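Local atomic coordinates of hypothetical membrane protein (Corynebacterium glutamicum, PDB entry 6JSA), a protein that binds heme through its C-terminal HtaA domain, the part described here, and probably passes heme along the corynebacterial heme-uptake machinery. Residues K15-N20 / D148-G153; N20-S25 / G74-Q79; G116-S121 / D157-S162. All coordinates share one frame; numbering follows the deposited sequence. Where two conformers were deposited one is given.

Contact 1: residues K15-N20 / D148-G153. With HEM (protoporphyrin IX containing Fe), chain B.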
# COMPACT_ATOMS: atom_id res chain seq x y z
N LYS A 15 6.44 2.64 4.98
CA LYS A 15 6.73 3.22 6.29
C LYS A 15 8.06 3.95 6.17
O LYS A 15 9.04 3.37 5.70
CB LYS A 15 6.81 2.15 7.38
CG LYS A 15 6.82 2.71 8.80
CD LYS A 15 6.82 1.59 9.82
CE LYS A 15 6.65 2.05 11.27
NZ LYS A 15 7.38 3.28 11.66
N ALA A 16 8.09 5.23 6.58
CA ALA A 16 9.32 6.00 6.40
C ALA A 16 10.50 5.35 7.11
O ALA A 16 11.60 5.26 6.54
CB ALA A 16 9.13 7.43 6.90
N SER A 17 10.30 4.87 8.34
CA SER A 17 11.41 4.26 9.06
C SER A 17 11.86 2.97 8.38
O SER A 17 13.04 2.61 8.47
CB SER A 17 11.04 4.04 10.53
OG SER A 17 9.99 3.11 10.68
N PHE A 18 10.95 2.26 7.71
CA PHE A 18 11.35 1.08 6.94
C PHE A 18 12.22 1.47 5.75
O PHE A 18 13.23 0.81 5.49
CB PHE A 18 10.12 0.29 6.48
CG PHE A 18 10.45 -1.01 5.82
CD1 PHE A 18 11.07 -2.02 6.54
CD2 PHE A 18 10.16 -1.23 4.48
CE1 PHE A 18 11.37 -3.24 5.95
CE2 PHE A 18 10.46 -2.44 3.88
CZ PHE A 18 11.08 -3.45 4.62
N GLN A 19 11.85 2.53 5.02
CA GLN A 19 12.70 3.01 3.94
C GLN A 19 14.10 3.32 4.45
O GLN A 19 15.10 2.95 3.82
CB GLN A 19 12.13 4.28 3.32
CG GLN A 19 10.90 4.11 2.48
CD GLN A 19 10.41 5.46 1.98
OE1 GLN A 19 11.20 6.38 1.78
NE2 GLN A 19 9.11 5.59 1.80
N ASN A 20 14.18 4.04 5.56
CA ASN A 20 15.48 4.47 6.06
C ASN A 20 16.28 3.30 6.57
O ASN A 20 17.51 3.29 6.45
CB ASN A 20 15.28 5.54 7.14
CG ASN A 20 14.62 6.79 6.59
OD1 ASN A 20 14.66 7.05 5.38
ND2 ASN A 20 14.01 7.58 7.46
N ASP A 148 7.83 -10.07 11.70
CA ASP A 148 7.46 -9.81 13.08
C ASP A 148 8.25 -8.67 13.72
O ASP A 148 8.24 -8.53 14.95
CB ASP A 148 7.53 -11.07 13.96
CG ASP A 148 6.70 -12.22 13.39
OD1 ASP A 148 5.55 -11.99 12.96
OD2 ASP A 148 7.21 -13.36 13.39
N PHE A 149 8.92 -7.83 12.92
CA PHE A 149 9.57 -6.65 13.49
C PHE A 149 8.57 -5.57 13.86
O PHE A 149 8.88 -4.73 14.72
CB PHE A 149 10.65 -6.10 12.56
CG PHE A 149 11.95 -6.86 12.61
CD1 PHE A 149 12.18 -7.94 11.77
CD2 PHE A 149 12.93 -6.50 13.52
CE1 PHE A 149 13.39 -8.63 11.82
CE2 PHE A 149 14.14 -7.19 13.58
CZ PHE A 149 14.37 -8.25 12.74
N TYR A 150 7.39 -5.55 13.24
CA TYR A 150 6.29 -4.70 13.65
C TYR A 150 5.16 -5.61 14.12
O TYR A 150 4.91 -6.65 13.51
CB TYR A 150 5.73 -3.89 12.48
CG TYR A 150 6.70 -3.02 11.71
CD1 TYR A 150 7.60 -2.19 12.37
CD2 TYR A 150 6.70 -3.01 10.32
CE1 TYR A 150 8.48 -1.39 11.66
CE2 TYR A 150 7.57 -2.21 9.61
CZ TYR A 150 8.46 -1.40 10.28
OH TYR A 150 9.33 -0.62 9.56
N THR A 151 4.48 -5.20 15.19
CA THR A 151 3.34 -5.94 15.70
C THR A 151 2.07 -5.57 14.93
O THR A 151 1.98 -4.48 14.34
CB THR A 151 3.11 -5.56 17.16
OG1 THR A 151 2.98 -4.14 17.25
CG2 THR A 151 4.26 -6.06 18.05
N PRO A 152 1.07 -6.44 14.93
CA PRO A 152 -0.23 -6.06 14.36
C PRO A 152 -0.77 -4.81 15.03
O PRO A 152 -0.71 -4.66 16.25
CB PRO A 152 -1.11 -7.28 14.66
CG PRO A 152 -0.15 -8.43 14.78
CD PRO A 152 1.08 -7.83 15.43
N GLY A 153 -1.28 -3.89 14.22
CA GLY A 153 -1.77 -2.62 14.71
C GLY A 153 -0.77 -1.49 14.66
O GLY A 153 -1.15 -0.33 14.89
CHA HEM B . 14.96 -3.66 11.93
CHB HEM B . 18.50 -6.95 11.89
CHC HEM B . 16.16 -9.41 8.43
CHD HEM B . 12.45 -6.34 8.75
C1A HEM B . 16.14 -4.32 12.19
C2A HEM B . 17.17 -3.86 13.09
C3A HEM B . 18.16 -4.77 13.09
C4A HEM B . 17.76 -5.84 12.19
CMA HEM B . 19.49 -4.71 13.89
CAA HEM B . 17.13 -2.53 13.85
CBA HEM B . 17.51 -1.46 12.81
CGA HEM B . 17.43 -0.07 13.37
O1A HEM B . 16.73 0.14 14.39
O2A HEM B . 18.04 0.85 12.77
C1B HEM B . 18.21 -7.88 10.91
C2B HEM B . 19.09 -8.94 10.44
C3B HEM B . 18.44 -9.62 9.49
C4B HEM B . 17.14 -9.00 9.32
CMB HEM B . 20.49 -9.17 11.01
CAB HEM B . 18.88 -10.84 8.65
CBB HEM B . 20.10 -11.40 8.66
C1C HEM B . 14.94 -8.82 8.24
C2C HEM B . 13.89 -9.33 7.38
C3C HEM B . 12.87 -8.47 7.44
C4C HEM B . 13.22 -7.41 8.36
CMC HEM B . 13.97 -10.61 6.53
CAC HEM B . 11.53 -8.63 6.67
CBC HEM B . 10.95 -7.57 6.09
C1D HEM B . 12.81 -5.37 9.66
C2D HEM B . 11.97 -4.26 10.06
C3D HEM B . 12.65 -3.52 10.93
C4D HEM B . 13.96 -4.13 11.10
CMD HEM B . 10.54 -4.02 9.56
CAD HEM B . 12.17 -2.23 11.62
CBD HEM B . 12.66 -1.05 10.77
CGD HEM B . 12.13 0.24 11.33
O1D HEM B . 12.75 0.80 12.27
O2D HEM B . 11.07 0.72 10.84
NA HEM B . 16.52 -5.53 11.65
NB HEM B . 17.03 -7.94 10.19
NC HEM B . 14.50 -7.64 8.83
ND HEM B . 14.02 -5.26 10.31
FE HEM B . 15.65 -6.43 10.02

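Contact 2: residues N20-S25 / G74-Q79. With HEM (protoporphyrin IX containing Fe), chain B.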
# COMPACT_ATOMS: atom_id res chain seq x y z
N ASN A 20 14.18 4.04 5.56
CA ASN A 20 15.48 4.47 6.06
C ASN A 20 16.28 3.30 6.57
O ASN A 20 17.51 3.29 6.45
CB ASN A 20 15.28 5.54 7.14
CG ASN A 20 14.62 6.79 6.59
OD1 ASN A 20 14.66 7.05 5.38
ND2 ASN A 20 14.01 7.58 7.46
N TYR A 21 15.61 2.29 7.12
CA TYR A 21 16.28 1.05 7.50
C TYR A 21 16.81 0.32 6.27
O TYR A 21 17.98 -0.09 6.24
CB TYR A 21 15.30 0.18 8.29
CG TYR A 21 15.68 -1.27 8.37
CD1 TYR A 21 16.79 -1.68 9.10
CD2 TYR A 21 14.92 -2.24 7.72
CE1 TYR A 21 17.12 -3.01 9.18
CE2 TYR A 21 15.24 -3.57 7.80
CZ TYR A 21 16.35 -3.94 8.52
OH TYR A 21 16.69 -5.26 8.58
N ILE A 22 15.97 0.15 5.25
CA ILE A 22 16.38 -0.57 4.05
C ILE A 22 17.63 0.07 3.44
O ILE A 22 18.57 -0.62 3.05
CB ILE A 22 15.23 -0.64 3.04
CG1 ILE A 22 14.15 -1.61 3.53
CG2 ILE A 22 15.75 -1.02 1.66
CD1 ILE A 22 14.56 -3.07 3.54
N ARG A 23 17.64 1.40 3.34
CA ARG A 23 18.74 2.11 2.70
C ARG A 23 19.89 2.41 3.65
O ARG A 23 20.92 2.92 3.20
CB ARG A 23 18.22 3.40 2.06
CG ARG A 23 17.18 3.14 0.98
CD ARG A 23 16.99 4.31 0.03
NE ARG A 23 16.22 5.40 0.62
CZ ARG A 23 15.80 6.46 -0.07
NH1 ARG A 23 16.08 6.57 -1.37
NH2 ARG A 23 15.11 7.42 0.53
N GLY A 24 19.74 2.08 4.93
CA GLY A 24 20.73 2.40 5.94
C GLY A 24 21.84 1.37 6.04
O GLY A 24 21.94 0.42 5.26
N SER A 25 22.67 1.56 7.06
CA SER A 25 23.93 0.82 7.20
C SER A 25 23.77 -0.51 7.91
O SER A 25 24.78 -1.21 8.10
CB SER A 25 24.97 1.69 7.91
OG SER A 25 24.48 2.16 9.15
N GLY A 74 20.32 -10.33 0.55
CA GLY A 74 19.24 -11.09 -0.04
C GLY A 74 18.38 -11.84 0.95
O GLY A 74 17.36 -12.41 0.54
N ILE A 75 18.76 -11.88 2.23
CA ILE A 75 17.90 -12.52 3.23
C ILE A 75 16.57 -11.79 3.31
O ILE A 75 15.50 -12.41 3.35
CB ILE A 75 18.61 -12.58 4.59
CG1 ILE A 75 19.76 -13.59 4.55
CG2 ILE A 75 17.61 -12.96 5.68
CD1 ILE A 75 19.31 -15.02 4.47
N LEU A 76 16.61 -10.46 3.37
CA LEU A 76 15.41 -9.64 3.28
C LEU A 76 15.02 -9.52 1.81
O LEU A 76 15.83 -9.07 0.98
CB LEU A 76 15.64 -8.27 3.90
CG LEU A 76 14.42 -7.38 4.17
CD1 LEU A 76 14.76 -6.32 5.23
CD2 LEU A 76 13.91 -6.71 2.90
N ASP A 77 13.79 -9.92 1.50
CA ASP A 77 13.31 -9.96 0.12
C ASP A 77 11.79 -9.84 0.23
O ASP A 77 11.11 -10.82 0.55
CB ASP A 77 13.73 -11.27 -0.53
CG ASP A 77 13.38 -11.35 -2.00
OD1 ASP A 77 12.46 -10.65 -2.47
OD2 ASP A 77 14.03 -12.16 -2.70
N MET A 78 11.28 -8.63 0.01
CA MET A 78 9.87 -8.32 0.24
C MET A 78 9.29 -7.67 -1.00
O MET A 78 9.78 -6.62 -1.43
CB MET A 78 9.70 -7.40 1.46
CG MET A 78 8.25 -7.13 1.78
SD MET A 78 8.09 -6.06 3.22
CE MET A 78 6.40 -6.37 3.70
N GLN A 79 8.25 -8.28 -1.55
CA GLN A 79 7.58 -7.76 -2.73
C GLN A 79 6.16 -7.36 -2.36
O GLN A 79 5.44 -8.15 -1.74
CB GLN A 79 7.55 -8.81 -3.83
CG GLN A 79 8.92 -9.29 -4.27
CD GLN A 79 8.83 -10.38 -5.31
OE1 GLN A 79 8.20 -10.20 -6.36
NE2 GLN A 79 9.44 -11.52 -5.03
CHA HEM B . 14.96 -3.66 11.93
CHB HEM B . 18.50 -6.95 11.89
CHC HEM B . 16.16 -9.41 8.43
CHD HEM B . 12.45 -6.34 8.75
C1A HEM B . 16.14 -4.32 12.19
C2A HEM B . 17.17 -3.86 13.09
C3A HEM B . 18.16 -4.77 13.09
C4A HEM B . 17.76 -5.84 12.19
CMA HEM B . 19.49 -4.71 13.89
CAA HEM B . 17.13 -2.53 13.85
CBA HEM B . 17.51 -1.46 12.81
CGA HEM B . 17.43 -0.07 13.37
O1A HEM B . 16.73 0.14 14.39
O2A HEM B . 18.04 0.85 12.77
C1B HEM B . 18.21 -7.88 10.91
C2B HEM B . 19.09 -8.94 10.44
C3B HEM B . 18.44 -9.62 9.49
C4B HEM B . 17.14 -9.00 9.32
CMB HEM B . 20.49 -9.17 11.01
CAB HEM B . 18.88 -10.84 8.65
CBB HEM B . 20.10 -11.40 8.66
C1C HEM B . 14.94 -8.82 8.24
C2C HEM B . 13.89 -9.33 7.38
C3C HEM B . 12.87 -8.47 7.44
C4C HEM B . 13.22 -7.41 8.36
CMC HEM B . 13.97 -10.61 6.53
CAC HEM B . 11.53 -8.63 6.67
CBC HEM B . 10.95 -7.57 6.09
C1D HEM B . 12.81 -5.37 9.66
C2D HEM B . 11.97 -4.26 10.06
C3D HEM B . 12.65 -3.52 10.93
C4D HEM B . 13.96 -4.13 11.10
CMD HEM B . 10.54 -4.02 9.56
CAD HEM B . 12.17 -2.23 11.62
CBD HEM B . 12.66 -1.05 10.77
CGD HEM B . 12.13 0.24 11.33
O1D HEM B . 12.75 0.80 12.27
O2D HEM B . 11.07 0.72 10.84
NA HEM B . 16.52 -5.53 11.65
NB HEM B . 17.03 -7.94 10.19
NC HEM B . 14.50 -7.64 8.83
ND HEM B . 14.02 -5.26 10.31
FE HEM B . 15.65 -6.43 10.02

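Contact 3: residues G116-S121 / D157-S162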
# COMPACT_ATOMS: atom_id res chain seq x y z
N GLY A 116 -3.23 -3.65 5.64
CA GLY A 116 -3.59 -2.78 6.74
C GLY A 116 -5.03 -2.33 6.66
O GLY A 116 -5.65 -2.34 5.59
N THR A 117 -5.56 -1.96 7.82
CA THR A 117 -6.88 -1.36 7.86
C THR A 117 -6.76 0.15 7.80
O THR A 117 -5.83 0.75 8.35
CB THR A 117 -7.65 -1.80 9.11
OG1 THR A 117 -6.83 -1.58 10.25
CG2 THR A 117 -8.01 -3.28 9.01
N LEU A 118 -7.69 0.76 7.08
CA LEU A 118 -7.66 2.19 6.82
C LEU A 118 -8.69 2.92 7.67
O LEU A 118 -9.85 2.49 7.77
CB LEU A 118 -7.98 2.47 5.35
CG LEU A 118 -7.03 1.83 4.36
CD1 LEU A 118 -7.40 2.24 2.94
CD2 LEU A 118 -5.59 2.20 4.67
N ASN A 119 -8.28 4.04 8.23
CA ASN A 119 -9.17 4.98 8.91
C ASN A 119 -8.96 6.32 8.24
O ASN A 119 -7.89 6.93 8.37
CB ASN A 119 -8.83 5.05 10.40
CG ASN A 119 -9.71 6.03 11.15
OD1 ASN A 119 -10.80 6.37 10.69
ND2 ASN A 119 -9.24 6.50 12.30
N PHE A 120 -9.96 6.77 7.48
CA PHE A 120 -9.81 7.98 6.68
C PHE A 120 -9.98 9.22 7.55
O PHE A 120 -10.97 9.35 8.27
CB PHE A 120 -10.82 8.00 5.53
CG PHE A 120 -10.44 7.08 4.42
CD1 PHE A 120 -10.82 5.74 4.45
CD2 PHE A 120 -9.67 7.53 3.35
CE1 PHE A 120 -10.45 4.87 3.44
CE2 PHE A 120 -9.30 6.66 2.33
CZ PHE A 120 -9.69 5.32 2.38
N SER A 121 -8.99 10.11 7.50
CA SER A 121 -9.13 11.43 8.10
C SER A 121 -9.86 12.38 7.16
O SER A 121 -10.47 13.36 7.61
CB SER A 121 -7.74 11.98 8.44
OG SER A 121 -6.91 11.98 7.29
N ASP A 157 3.04 4.25 7.22
CA ASP A 157 2.83 5.56 6.63
C ASP A 157 1.35 5.69 6.25
O ASP A 157 0.71 4.72 5.85
CB ASP A 157 3.61 5.69 5.33
CG ASP A 157 5.07 6.09 5.52
OD1 ASP A 157 5.50 6.40 6.64
OD2 ASP A 157 5.79 6.08 4.50
N PRO A 158 0.80 6.89 6.34
CA PRO A 158 -0.56 7.11 5.83
C PRO A 158 -0.57 7.04 4.31
O PRO A 158 0.45 7.24 3.64
CB PRO A 158 -0.89 8.52 6.31
CG PRO A 158 0.44 9.21 6.34
CD PRO A 158 1.42 8.15 6.81
N ILE A 159 -1.74 6.73 3.76
CA ILE A 159 -1.91 6.64 2.31
C ILE A 159 -2.89 7.71 1.85
O ILE A 159 -3.87 8.01 2.54
CB ILE A 159 -2.36 5.23 1.86
CG1 ILE A 159 -2.39 5.13 0.33
CG2 ILE A 159 -3.70 4.83 2.49
CD1 ILE A 159 -2.40 3.70 -0.18
N SER A 160 -2.60 8.32 0.70
CA SER A 160 -3.52 9.27 0.09
C SER A 160 -3.77 8.88 -1.35
O SER A 160 -2.95 8.21 -1.99
CB SER A 160 -2.99 10.71 0.16
OG SER A 160 -1.71 10.80 -0.43
N PHE A 161 -4.92 9.30 -1.86
CA PHE A 161 -5.26 9.04 -3.25
C PHE A 161 -6.14 10.15 -3.78
O PHE A 161 -6.82 10.86 -3.02
CB PHE A 161 -5.96 7.68 -3.45
CG PHE A 161 -7.43 7.71 -3.12
CD1 PHE A 161 -7.86 7.55 -1.81
CD2 PHE A 161 -8.38 7.90 -4.11
CE1 PHE A 161 -9.21 7.58 -1.50
CE2 PHE A 161 -9.74 7.94 -3.80
CZ PHE A 161 -10.15 7.78 -2.50
N SER A 162 -6.15 10.28 -5.09
CA SER A 162 -7.13 11.11 -5.77
C SER A 162 -7.50 10.41 -7.07
O SER A 162 -6.69 9.71 -7.67
CB SER A 162 -6.59 12.52 -6.02
OG SER A 162 -5.45 12.49 -6.84

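Contact 1: residues K15-N20 / D148-G153
One propionate of the heme is gripped where the start of helix 16-23 meets the loop before strand 159-165, and Ser17 and Tyr150, on the two sides of this contact, donate to the same oxygen. Ser17 OG lies 2.6 Å from HEM O2D, and Tyr150 OH comes within 2.5 Å of that atom, which sits at the edge of the tyrosine ring and in its plane. No hydrogen bond joins the two segments directly, so the propionate is their polar bridge. Lys15, at the N-cap position, extends this polar network: its chain runs extended until it bends at chi4 (-40°), which brings NZ to 2.8 Å from Ser17 OG as a donor. The positive charge nearby would probably help stabilise the carboxylate. On the way, Lys15 CD passes 3.4 Å from Tyr150 OH. Within this heme pocket of the HtaA domain, Phe18 packs against both partners; its CB touches Tyr150 OH at 3.3 Å, near the plane of the tyrosine ring, and the two side chains cross at about a right angle. The heme methyl CMD rests over one face of Tyr150, displaced toward the rim, and also meets Phe18 CD1. One residue earlier, Phe149 lays its ring flat on the porphyrin, with HEM ND 3.4 Å above the ring plane over its centre, while Phe146 makes edge-to-face ring pairs with both Phe18 and Tyr150.

Contact 2: residues N20-S25 / G74-Q79
Tyr21 binds the heme iron through its phenol oxygen, with OH 2.1 Å from HEM FE, and the same ring packs on a leucine from the far segment. Tyr21 CG lies anti to the backbone N (chi1 161°), which carries the ring from helix 16-23 over the porphyrin; HEM C4D lies 3.5 Å from the ring plane, offset toward the rim. The phenol oxygen is also hydrogen-bonded to His72, a second-shell partner that probably tunes its electron donation to the iron. Leu76 fills the angle between Tyr21, Ile22 and the heme. Its CD1 touches Tyr21 CE2 at 3.8 Å and Ile22 CD1 at 3.7 Å, and it approaches HEM C3C at 3.6 Å. The other branch, Leu76 CD2, also meets Ile22 CD1, at 3.8 Å, so the tip of the isoleucine rests against both leucine methyls. No hydrogen bond crosses between the segments, and the join is wholly apolar. Beside it, Ile75 CG2 lies 3.9 Å from HEM CAB. Strand 76-88 begins with a classic beta bulge, in which Ile75 and Leu76 sit opposite the single residue Gly71. Helix and bulged strand thus form the proximal wall of a tyrosine-ligated heme pocket.

Contact 3: residues G116-S121 / D157-S162
Phe120 and Phe161 meet ring to ring. From CB, which points neither at nor directly away from the other strand, the Phe120 side chain takes CG anti to its carbonyl carbon (chi1 -75°); CB, CG and the near ring atoms have no partner in 157-162 within 4.2 Å. Contact comes at the far part of the ring, where CE2 reaches Phe161 CE1 at 3.9 Å. That approach lies at the edge of the Phe161 ring and in its plane, and the two side chains cross at about a right angle. Phe161 presents CE1 there with its CG set between the backbone N and the carbonyl carbon (chi1 80°). A second apolar touch lies two residues earlier on each segment: Leu118 CD2 meets Ile159 CG2 at 3.9 Å, with both CB atoms directed across the gap. The closest alpha carbons, Leu118 CA and Ile159 CA, are 8.6 Å apart, and no hydrogen bond crosses. All four touching residues are buried. Phe120 also touches Phe87 of strand 76-88 and Ala134 of strand 129-138; Ile85 of strand 76-88 touches the other three, and strand 129-138 pairs with both 113-125 and 159-165, bridging them within the antiparallel beta fold.

From the N terminus, helix 16-23 supplies the first side of contacts 1 and 2, which share Asn20. Contact 2 closes first, when the chain reaches strand 76-88, and is nested inside the longer loop that contact 1 closes at residues 148-153. Contact 3 opens on strand 113-125, after contact 2 has closed, and closes on strand 159-165, beyond the end of contact 1; contacts 1 and 3 therefore cross. Their centres are 16 Å apart, yet Ala16 N and Asp157 OD1 lie 2.8 Å apart in a probable hydrogen bond. Contacts 1 and 2 join the helix to a loop and a strand around heme, whereas contact 3 joins two strands across the buried interior.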